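Local coordinates for uncharacterized protein (Staphylococcus aureus subsp. aureus, PDB 4H0A) that is of unknown function but belongs to the CAP family of cysteine-rich secretory proteins and joins such a domain to a CAP-associated N-terminal region, at residues 8-12 with 275-280; 38-42 with 100-104; 121-125 with 134-138. All coordinates share one frame; numbering follows the deposited sequence. Where two conformers were deposited one is given.

Interaction 1: 8-12 with 275-280; sequences DVLEN and VGYAFN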
ATOM      1  N   ASP A   8      -0.654 -19.009  -4.133  1.00136.93           N
ATOM      2  CA  ASP A   8       0.756 -18.616  -4.012  1.00136.67           C
ATOM      3  C   ASP A   8       0.926 -17.437  -3.042  1.00135.26           C
ATOM      4  O   ASP A   8       0.263 -16.411  -3.197  1.00131.46           O
ATOM      5  CB  ASP A   8       1.362 -18.266  -5.386  1.00139.83           C
ATOM      6  CG  ASP A   8       1.613 -19.472  -6.278  1.00156.52           C
ATOM      7  OD1 ASP A   8       0.892 -20.486  -6.130  1.00159.18           O
ATOM      8  OD2 ASP A   8       2.528 -19.401  -7.126  1.00165.23           O
ATOM      9  N   VAL A   9       1.809 -17.605  -2.036  1.00131.49           N
ATOM     10  CA  VAL A   9       2.096 -16.600  -1.008  1.00127.52           C
ATOM     11  C   VAL A   9       3.216 -15.684  -1.487  1.00129.40           C
ATOM     12  O   VAL A   9       4.369 -16.115  -1.542  1.00131.82           O
ATOM     13  CB  VAL A   9       2.480 -17.272   0.339  1.00132.62           C
ATOM     14  CG1 VAL A   9       2.845 -16.231   1.402  1.00129.36           C
ATOM     15  CG2 VAL A   9       1.366 -18.181   0.834  1.00133.31           C
ATOM     16  N   LEU A  10       2.894 -14.420  -1.796  1.00121.24           N
ATOM     17  CA  LEU A  10       3.911 -13.458  -2.230  1.00119.76           C
ATOM     18  C   LEU A  10       4.687 -12.963  -1.008  1.00120.71           C
ATOM     19  O   LEU A  10       4.107 -12.830   0.065  1.00118.13           O
ATOM     20  CB  LEU A  10       3.284 -12.286  -3.011  1.00117.12           C
ATOM     21  CG  LEU A  10       3.148 -12.496  -4.525  1.00123.66           C
ATOM     22  CD1 LEU A  10       2.562 -13.863  -4.864  1.00126.81           C
ATOM     23  CD2 LEU A  10       2.293 -11.420  -5.144  1.00123.20           C
ATOM     24  N   GLU A  11       6.005 -12.764  -1.156  1.00117.69           N
ATOM     25  CA  GLU A  11       6.873 -12.300  -0.071  1.00116.31           C
ATOM     26  C   GLU A  11       7.300 -10.858  -0.306  1.00116.47           C
ATOM     27  O   GLU A  11       7.343 -10.412  -1.453  1.00115.62           O
ATOM     28  CB  GLU A  11       8.110 -13.201   0.049  1.00121.58           C
ATOM     29  CG  GLU A  11       7.775 -14.633   0.430  1.00134.22           C
ATOM     30  CD  GLU A  11       8.975 -15.476   0.813  1.00159.13           C
ATOM     31  OE1 GLU A  11      10.004 -15.410   0.103  1.00158.44           O
ATOM     32  OE2 GLU A  11       8.879 -16.218   1.817  1.00152.94           O
ATOM     33  N   ASN A  12       7.628 -10.136   0.783  1.00110.87           N
ATOM     34  CA  ASN A  12       8.090  -8.743   0.723  1.00138.99           C
ATOM     35  C   ASN A  12       9.275  -8.635  -0.235  1.00178.07           C
ATOM     36  O   ASN A  12      10.219  -9.413  -0.120  1.00146.71           O
ATOM     37  CB  ASN A  12       8.484  -8.255   2.128  1.00138.92           C
ATOM     38  CG  ASN A  12       8.820  -6.783   2.258  1.00159.85           C
ATOM     39  OD1 ASN A  12       9.285  -6.131   1.322  1.00153.99           O
ATOM     40  ND2 ASN A  12       8.668  -6.238   3.460  1.00150.17           N
ATOM     41  N   VAL A 275      -2.795 -13.687  -0.765  1.00 58.30           N
ATOM     42  CA  VAL A 275      -2.018 -13.739   0.473  1.00 58.63           C
ATOM     43  C   VAL A 275      -0.669 -13.057   0.246  1.00 64.46           C
ATOM     44  O   VAL A 275      -0.146 -13.080  -0.870  1.00 66.24           O
ATOM     45  CB  VAL A 275      -1.831 -15.200   0.981  1.00 65.75           C
ATOM     46  CG1 VAL A 275      -1.107 -15.229   2.325  1.00 65.08           C
ATOM     47  CG2 VAL A 275      -3.168 -15.924   1.086  1.00 66.54           C
ATOM     48  N   GLY A 276      -0.133 -12.457   1.306  1.00 60.54           N
ATOM     49  CA  GLY A 276       1.166 -11.797   1.305  1.00 61.36           C
ATOM     50  C   GLY A 276       1.898 -12.028   2.611  1.00 68.90           C
ATOM     51  O   GLY A 276       1.251 -12.056   3.659  1.00 66.72           O
ATOM     52  N   TYR A 277       3.243 -12.201   2.567  1.00 70.37           N
ATOM     53  CA  TYR A 277       4.072 -12.443   3.759  1.00 72.47           C
ATOM     54  C   TYR A 277       5.181 -11.382   3.946  1.00 74.94           C
ATOM     55  O   TYR A 277       5.791 -10.936   2.981  1.00 74.70           O
ATOM     56  CB  TYR A 277       4.715 -13.844   3.680  1.00 79.21           C
ATOM     57  CG  TYR A 277       5.639 -14.151   4.843  1.00 84.65           C
ATOM     58  CD1 TYR A 277       5.169 -14.143   6.152  1.00 86.01           C
ATOM     59  CD2 TYR A 277       6.995 -14.390   4.640  1.00 88.86           C
ATOM     60  CE1 TYR A 277       6.020 -14.386   7.231  1.00 88.81           C
ATOM     61  CE2 TYR A 277       7.854 -14.644   5.710  1.00 91.93           C
ATOM     62  CZ  TYR A 277       7.362 -14.636   7.008  1.00 99.91           C
ATOM     63  OH  TYR A 277       8.185 -14.882   8.086  1.00104.95           O
ATOM     64  N   ALA A 278       5.428 -11.003   5.208  1.00 70.86           N
ATOM     65  CA  ALA A 278       6.484 -10.090   5.661  1.00 70.40           C
ATOM     66  C   ALA A 278       6.317  -8.632   5.195  1.00 71.14           C
ATOM     67  O   ALA A 278       7.274  -7.859   5.333  1.00 71.84           O
ATOM     68  CB  ALA A 278       7.852 -10.614   5.229  1.00 74.34           C
ATOM     69  N   PHE A 279       5.114  -8.226   4.719  1.00 61.99           N
ATOM     70  CA  PHE A 279       4.903  -6.850   4.266  1.00 57.28           C
ATOM     71  C   PHE A 279       4.729  -5.918   5.464  1.00 59.22           C
ATOM     72  O   PHE A 279       4.188  -6.321   6.489  1.00 58.00           O
ATOM     73  CB  PHE A 279       3.699  -6.755   3.315  1.00 56.45           C
ATOM     74  CG  PHE A 279       3.993  -7.344   1.954  1.00 58.13           C
ATOM     75  CD1 PHE A 279       4.555  -6.568   0.954  1.00 58.95           C
ATOM     76  CD2 PHE A 279       3.740  -8.682   1.687  1.00 61.74           C
ATOM     77  CE1 PHE A 279       4.845  -7.117  -0.299  1.00 63.11           C
ATOM     78  CE2 PHE A 279       4.033  -9.228   0.435  1.00 64.41           C
ATOM     79  CZ  PHE A 279       4.587  -8.443  -0.548  1.00 62.83           C
ATOM     80  N   ASN A 280       5.230  -4.686   5.338  1.00 55.05           N
ATOM     81  CA  ASN A 280       5.179  -3.666   6.393  1.00 52.99           C
ATOM     82  C   ASN A 280       4.051  -2.663   6.205  1.00 51.03           C
ATOM     83  O   ASN A 280       3.712  -1.964   7.157  1.00 47.86           O
ATOM     84  CB  ASN A 280       6.504  -2.884   6.416  1.00 58.41           C
ATOM     85  CG  ASN A 280       7.688  -3.725   6.810  1.00 79.16           C
ATOM     86  OD1 ASN A 280       7.583  -4.619   7.658  1.00 70.13           O
ATOM     87  ND2 ASN A 280       8.849  -3.448   6.227  1.00 73.05           N
TER
HETATM   88  O   HOH W   1      -2.273 -15.776  -2.868  1.00 60.56           O
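Asn12 is fastened to Tyr277 and Ala278 by both backbone and side chain. Its backbone N donates to Tyr277 O at 3.0 Å, a markedly bent bond, while its side-chain ND2 reaches Ala278 O at 2.8 Å in a nearly straight one. The second bond leaves in the plane of the Asn12 amide but meets the carbonyl from above its plane; CG set anti to the backbone N (chi1 -173°) carries the amide to Ala278. The CA of Asn12 sits over a face of the Phe279 ring, 3.9 Å from its centroid in a CH-pi contact, and Leu10 O lies at that ring's edge. Tyr277 donates its N to Leu10 O at 2.7 Å, and its CB meets Val9 CG1 at 3.8 Å. On the sheet face that carries Val9 and Tyr277, Val275 CG1 touches Val9 CG2 at 4.1 Å, with Phe252 against both valines. Helix 282-290 lies on the opposite face, against Leu10 and Phe279. Strand 9-11 thus adds itself, in parallel, to the outer side of strand 270-277, an edge-strand addition to the mixed central sheet of the alpha-beta-alpha sandwich characteristic of CAP domains.

Interaction 2: 38-42 with 100-104; sequences KEGVG and VNVSP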
ATOM      1  N   LYS A  38       6.135  21.950  -6.255  1.00 62.21           N
ATOM      2  CA  LYS A  38       5.671  23.319  -5.996  1.00 63.58           C
ATOM      3  C   LYS A  38       4.243  23.338  -5.427  1.00 64.49           C
ATOM      4  O   LYS A  38       3.840  24.332  -4.823  1.00 65.14           O
ATOM      5  CB  LYS A  38       5.712  24.144  -7.296  1.00 69.50           C
ATOM      6  CG  LYS A  38       7.097  24.207  -7.935  1.00 92.90           C
ATOM      7  CD  LYS A  38       7.141  25.141  -9.149  1.00108.65           C
ATOM      8  CE  LYS A  38       7.377  26.586  -8.775  1.00124.04           C
ATOM      9  NZ  LYS A  38       7.511  27.458  -9.974  1.00136.51           N
ATOM     10  N   GLU A  39       3.480  22.257  -5.643  1.00 57.60           N
ATOM     11  CA  GLU A  39       2.087  22.139  -5.221  1.00 55.24           C
ATOM     12  C   GLU A  39       1.729  20.678  -4.975  1.00 55.55           C
ATOM     13  O   GLU A  39       2.491  19.781  -5.340  1.00 54.78           O
ATOM     14  CB  GLU A  39       1.173  22.720  -6.325  1.00 57.91           C
ATOM     15  CG  GLU A  39       1.309  21.998  -7.660  1.00 65.32           C
ATOM     16  CD  GLU A  39       0.502  22.585  -8.800  1.00 85.40           C
ATOM     17  OE1 GLU A  39      -0.703  22.256  -8.902  1.00 59.89           O
ATOM     18  OE2 GLU A  39       1.087  23.322  -9.626  1.00 83.68           O
ATOM     19  N   GLY A  40       0.558  20.456  -4.401  1.00 50.01           N
ATOM     20  CA  GLY A  40       0.053  19.111  -4.166  1.00 46.82           C
ATOM     21  C   GLY A  40       0.572  18.451  -2.909  1.00 47.42           C
ATOM     22  O   GLY A  40       1.224  19.094  -2.082  1.00 46.26           O
ATOM     23  N   VAL A  41       0.317  17.133  -2.794  1.00 42.56           N
ATOM     24  CA  VAL A  41       0.619  16.370  -1.582  1.00 41.78           C
ATOM     25  C   VAL A  41       2.112  16.321  -1.264  1.00 44.62           C
ATOM     26  O   VAL A  41       2.455  16.265  -0.087  1.00 41.90           O
ATOM     27  CB  VAL A  41      -0.007  14.952  -1.546  1.00 44.69           C
ATOM     28  CG1 VAL A  41      -1.478  14.980  -1.932  1.00 43.68           C
ATOM     29  CG2 VAL A  41       0.756  13.973  -2.404  1.00 45.43           C
ATOM     30  N   GLY A  42       2.982  16.431  -2.266  1.00 43.61           N
ATOM     31  CA  GLY A  42       4.419  16.477  -2.026  1.00 44.36           C
ATOM     32  C   GLY A  42       4.852  17.638  -1.141  1.00 49.01           C
ATOM     33  O   GLY A  42       5.814  17.504  -0.373  1.00 48.97           O
ATOM     34  N   VAL A 100      -6.751  14.118  -7.016  1.00 43.60           N
ATOM     35  CA  VAL A 100      -5.656  14.344  -6.077  1.00 41.72           C
ATOM     36  C   VAL A 100      -4.554  15.034  -6.855  1.00 47.70           C
ATOM     37  O   VAL A 100      -4.380  14.778  -8.048  1.00 48.56           O
ATOM     38  CB  VAL A 100      -5.130  13.087  -5.322  1.00 43.14           C
ATOM     39  CG1 VAL A 100      -6.211  12.494  -4.429  1.00 40.40           C
ATOM     40  CG2 VAL A 100      -4.553  12.035  -6.270  1.00 43.16           C
ATOM     41  N   ASN A 101      -3.824  15.913  -6.187  1.00 43.32           N
ATOM     42  CA  ASN A 101      -2.726  16.635  -6.791  1.00 43.85           C
ATOM     43  C   ASN A 101      -1.424  15.976  -6.318  1.00 45.32           C
ATOM     44  O   ASN A 101      -1.000  16.186  -5.182  1.00 43.33           O
ATOM     45  CB  ASN A 101      -2.822  18.107  -6.415  1.00 44.06           C
ATOM     46  CG  ASN A 101      -1.820  18.979  -7.114  1.00 60.35           C
ATOM     47  OD1 ASN A 101      -0.761  18.529  -7.558  1.00 53.07           O
ATOM     48  ND2 ASN A 101      -2.110  20.262  -7.205  1.00 53.60           N
ATOM     49  N   VAL A 102      -0.811  15.163  -7.196  1.00 42.84           N
ATOM     50  CA  VAL A 102       0.451  14.463  -6.910  1.00 42.57           C
ATOM     51  C   VAL A 102       1.551  15.039  -7.832  1.00 49.55           C
ATOM     52  O   VAL A 102       2.449  14.309  -8.261  1.00 48.60           O
ATOM     53  CB  VAL A 102       0.311  12.912  -7.025  1.00 44.77           C
ATOM     54  CG1 VAL A 102      -0.472  12.353  -5.836  1.00 42.11           C
ATOM     55  CG2 VAL A 102      -0.331  12.482  -8.349  1.00 45.08           C
ATOM     56  N   SER A 103       1.513  16.379  -8.079  1.00 48.24           N
ATOM     57  CA  SER A 103       2.477  17.059  -8.950  1.00 49.61           C
ATOM     58  C   SER A 103       3.917  16.753  -8.517  1.00 52.94           C
ATOM     59  O   SER A 103       4.167  16.608  -7.321  1.00 49.67           O
ATOM     60  CB  SER A 103       2.248  18.565  -8.953  1.00 53.16           C
ATOM     61  OG  SER A 103       1.005  18.878  -9.552  1.00 57.74           O
ATOM     62  N   PRO A 104       4.862  16.565  -9.461  1.00 51.08           N
ATOM     63  CA  PRO A 104       4.737  16.732 -10.925  1.00 52.83           C
ATOM     64  C   PRO A 104       4.063  15.565 -11.649  1.00 55.74           C
ATOM     65  O   PRO A 104       3.944  15.605 -12.872  1.00 56.60           O
ATOM     66  CB  PRO A 104       6.199  16.875 -11.370  1.00 56.57           C
ATOM     67  CG  PRO A 104       6.958  16.037 -10.398  1.00 59.61           C
ATOM     68  CD  PRO A 104       6.248  16.241  -9.073  1.00 53.38           C
TER
HETATM   69  O   HOH W   2       2.643  17.152  -4.982  1.00 42.43           O
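Asn101 meets Glu39 with its side chain and Val41 with its backbone, and within its own segment it forms an Asx turn, a compact motif in which a side-chain carbonyl replaces a backbone one. Val41 N donates to Asn101 O at 2.9 Å, and Asn101 ND2 donates to Glu39 OE1 at 3.0 Å. The latter bond leaves in the plane of the asparagine amide and lands on the anti lone pair of the carboxylate oxygen, the two flat groups being turned 59° apart. Glu39 places its CG between its backbone N and carbonyl carbon (chi1 60°), which brings the otherwise extended chain alongside Ser103. A water adds an indirect link, donating to Glu39 O and Ser103 O and accepting from Gly42 N. The apolar contact faces the seven-stranded antiparallel sheet: Val41 CG2 lies 4.0 Å from Val102 CG1, the two valines side by side and both against Phe171 of strand 166-172. The Asx turn itself depends on Asn101 OD1, gripped by two donors of one residue: Ser103 N in the carbonyl plane at 3.2 Å, and Ser103 OG, tilted 19° from that plane, at 2.7 Å.

Interaction 3: 121-125 with 134-138; sequences NPEPS and EFELS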
ATOM      1  N   ASN A 121      17.583   7.326 -10.343  1.00 74.20           N
ATOM      2  CA  ASN A 121      18.815   6.630  -9.985  0.50 76.71           C
ATOM      3  C   ASN A 121      18.498   5.150  -9.734  1.00 80.75           C
ATOM      4  O   ASN A 121      17.629   4.853  -8.922  1.00 78.66           O
ATOM      5  CB  ASN A 121      19.450   7.283  -8.751  0.50 77.70           C
ATOM      6  CG  ASN A 121      19.695   8.772  -8.915  0.50101.06           C
ATOM      7  OD1 ASN A 121      20.077   9.252  -9.988  0.50 98.83           O
ATOM      8  ND2 ASN A 121      19.491   9.545  -7.856  0.50 91.74           N
ATOM      9  N   PRO A 122      19.159   4.183 -10.421  1.00 81.27           N
ATOM     10  CA  PRO A 122      18.842   2.765 -10.163  1.00 81.18           C
ATOM     11  C   PRO A 122      19.263   2.270  -8.775  1.00 86.44           C
ATOM     12  O   PRO A 122      18.608   1.375  -8.258  1.00 85.45           O
ATOM     13  CB  PRO A 122      19.620   2.012 -11.255  1.00 86.54           C
ATOM     14  CG  PRO A 122      20.066   3.035 -12.208  1.00 92.18           C
ATOM     15  CD  PRO A 122      20.212   4.293 -11.448  1.00 85.89           C
ATOM     16  N   GLU A 123      20.353   2.817  -8.185  1.00 85.54           N
ATOM     17  CA  GLU A 123      20.821   2.436  -6.844  1.00 85.41           C
ATOM     18  C   GLU A 123      20.714   3.651  -5.908  1.00 86.93           C
ATOM     19  O   GLU A 123      21.727   4.299  -5.620  1.00 88.58           O
ATOM     20  CB  GLU A 123      22.265   1.907  -6.894  1.00 91.17           C
ATOM     21  CG  GLU A 123      22.381   0.486  -7.417  1.00105.86           C
ATOM     22  CD  GLU A 123      23.790  -0.079  -7.395  1.00134.73           C
ATOM     23  OE1 GLU A 123      24.753   0.707  -7.547  1.00130.75           O
ATOM     24  OE2 GLU A 123      23.933  -1.314  -7.245  1.00132.65           O
ATOM     25  N   PRO A 124      19.489   4.037  -5.490  1.00 79.46           N
ATOM     26  CA  PRO A 124      19.359   5.221  -4.626  1.00 76.98           C
ATOM     27  C   PRO A 124      20.014   4.982  -3.268  1.00 78.89           C
ATOM     28  O   PRO A 124      19.961   3.878  -2.722  1.00 77.47           O
ATOM     29  CB  PRO A 124      17.853   5.455  -4.535  1.00 75.41           C
ATOM     30  CG  PRO A 124      17.233   4.202  -4.943  1.00 79.47           C
ATOM     31  CD  PRO A 124      18.184   3.402  -5.747  1.00 78.23           C
ATOM     32  N   SER A 125      20.690   6.014  -2.773  1.00 75.94           N
ATOM     33  CA  SER A 125      21.486   5.948  -1.554  1.00 76.14           C
ATOM     34  C   SER A 125      21.258   7.173  -0.678  1.00 77.11           C
ATOM     35  O   SER A 125      21.088   8.277  -1.196  1.00 76.43           O
ATOM     36  CB  SER A 125      22.963   5.854  -1.933  1.00 83.80           C
ATOM     37  OG  SER A 125      23.758   5.408  -0.848  1.00 95.99           O
ATOM     38  N   GLU A 134      21.252   1.713   1.068  1.00 79.59           N
ATOM     39  CA  GLU A 134      21.357   1.648  -0.389  1.00 79.86           C
ATOM     40  C   GLU A 134      20.414   0.574  -0.892  1.00 81.77           C
ATOM     41  O   GLU A 134      20.489  -0.564  -0.428  1.00 82.84           O
ATOM     42  CB  GLU A 134      22.790   1.375  -0.839  1.00 85.66           C
ATOM     43  CG  GLU A 134      22.977   1.683  -2.314  1.00 94.12           C
ATOM     44  CD  GLU A 134      24.355   1.377  -2.858  1.00110.27           C
ATOM     45  OE1 GLU A 134      25.172   0.782  -2.118  1.00 97.24           O
ATOM     46  OE2 GLU A 134      24.611   1.710  -4.038  1.00104.34           O
ATOM     47  N   PHE A 135      19.496   0.936  -1.798  1.00 75.22           N
ATOM     48  CA  PHE A 135      18.515  -0.007  -2.327  1.00 73.44           C
ATOM     49  C   PHE A 135      18.937  -0.565  -3.669  1.00 81.12           C
ATOM     50  O   PHE A 135      19.462   0.171  -4.500  1.00 82.70           O
ATOM     51  CB  PHE A 135      17.145   0.662  -2.486  1.00 70.58           C
ATOM     52  CG  PHE A 135      16.455   0.989  -1.187  1.00 69.18           C
ATOM     53  CD1 PHE A 135      16.117  -0.015  -0.289  1.00 71.08           C
ATOM     54  CD2 PHE A 135      16.067   2.287  -0.898  1.00 68.78           C
ATOM     55  CE1 PHE A 135      15.421   0.279   0.882  1.00 68.83           C
ATOM     56  CE2 PHE A 135      15.385   2.578   0.280  1.00 68.67           C
ATOM     57  CZ  PHE A 135      15.074   1.575   1.163  1.00 65.81           C
ATOM     58  N   GLU A 136      18.670  -1.866  -3.883  1.00 78.93           N
ATOM     59  CA  GLU A 136      18.932  -2.578  -5.140  1.00 81.02           C
ATOM     60  C   GLU A 136      17.591  -2.715  -5.861  1.00 83.41           C
ATOM     61  O   GLU A 136      16.866  -3.675  -5.600  1.00 82.84           O
ATOM     62  CB  GLU A 136      19.559  -3.959  -4.845  1.00 85.15           C
ATOM     63  CG  GLU A 136      20.926  -3.898  -4.182  1.00 97.28           C
ATOM     64  CD  GLU A 136      22.001  -3.242  -5.025  1.00118.70           C
ATOM     65  OE1 GLU A 136      22.092  -3.565  -6.231  1.00114.27           O
ATOM     66  OE2 GLU A 136      22.744  -2.395  -4.482  1.00110.71           O
ATOM     67  N   LEU A 137      17.219  -1.725  -6.700  1.00 79.01           N
ATOM     68  CA  LEU A 137      15.911  -1.743  -7.379  1.00 76.46           C
ATOM     69  C   LEU A 137      15.885  -2.749  -8.543  1.00 83.02           C
ATOM     70  O   LEU A 137      16.669  -2.614  -9.482  1.00 86.25           O
ATOM     71  CB  LEU A 137      15.483  -0.341  -7.880  1.00 74.55           C
ATOM     72  CG  LEU A 137      14.486   0.385  -6.958  1.00 74.85           C
ATOM     73  CD1 LEU A 137      15.167   0.889  -5.719  1.00 73.63           C
ATOM     74  CD2 LEU A 137      13.785   1.525  -7.682  1.00 77.06           C
ATOM     75  N   SER A 138      14.962  -3.747  -8.481  1.00 78.17           N
ATOM     76  CA  SER A 138      14.795  -4.770  -9.528  1.00 80.15           C
ATOM     77  C   SER A 138      14.165  -4.174 -10.789  1.00 82.01           C
ATOM     78  O   SER A 138      13.777  -3.004 -10.784  1.00 77.52           O
ATOM     79  CB  SER A 138      13.938  -5.933  -9.019  1.00 82.88           C
ATOM     80  OG  SER A 138      12.569  -5.594  -8.847  1.00 84.47           O
TER
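Pro124 and Phe135 illustrate how an irregular lead-in is pinned to the partner strand by one backbone hydrogen bond: Phe135 N donates to Pro124 O, nearly straight, at 3.1 Å. One step along, Ser125 and Glu134 form an antiparallel non-hydrogen-bonded pair, with Ser125 OG 4.1 Å from Glu134 CG. Phe135 O, by contrast, is buried without a hydrogen-bond partner in the model; Glu123 CA approaches it at 3.5 Å in a CA-H...O contact. Glu123, Glu134 and Glu136 bring their carboxylates together. Glu123 stands extended, its CG anti to the carbonyl carbon (chi1 -77°), while Glu136 bends at chi2 (-63°) and turns its carboxylate back beside it. Glu123 OE2 therefore comes within 3.1 Å of Glu136 OE1 with the carboxylate planes 80° apart. Glu123 OE1 is also 3.7 Å from Glu134 OE2. Such crowding may favour uptake of a proton by one acid; Glu123 and Glu136 also touch a neighbouring molecule in the crystal, which could influence their placing. Glu134 has a firmer partner in Asn186, which donates to its OE1. Away from the acids, Leu137 lays CD1 against the proline ring, 3.9 Å from Pro124 CD. The contact closes the open end of the 125-128/131-136 hairpin. Strand 184-185 pairs with the far side of 131-136, where Tyr183 meets the Phe135 ring edge-to-face, and Ser138 leads from the strand as N-cap of helix 139-144.

Followed from the N terminus, the chain first lays down residues 8-12, whose partner, 275-280, arrives only after 262 residues; interaction 1 thus closes a loop that encloses both other contacts. Within it, interaction 2 closes a loop of 57 residues, joining the approach to helix 50-56 to the loop after strand 89-96, and interaction 3 then closes a short hairpin. These two follow in series, without crossing. Interaction 1 fixes the N-terminal strand to the CAP-family sheet, interaction 2 ties loops at the seven-stranded sheet, and interaction 3 belongs to the small three-stranded sheet. Interactions 1 and 2 lie on opposite sides of the chain's centre, their centres 30 Å apart, and no two contacts touch.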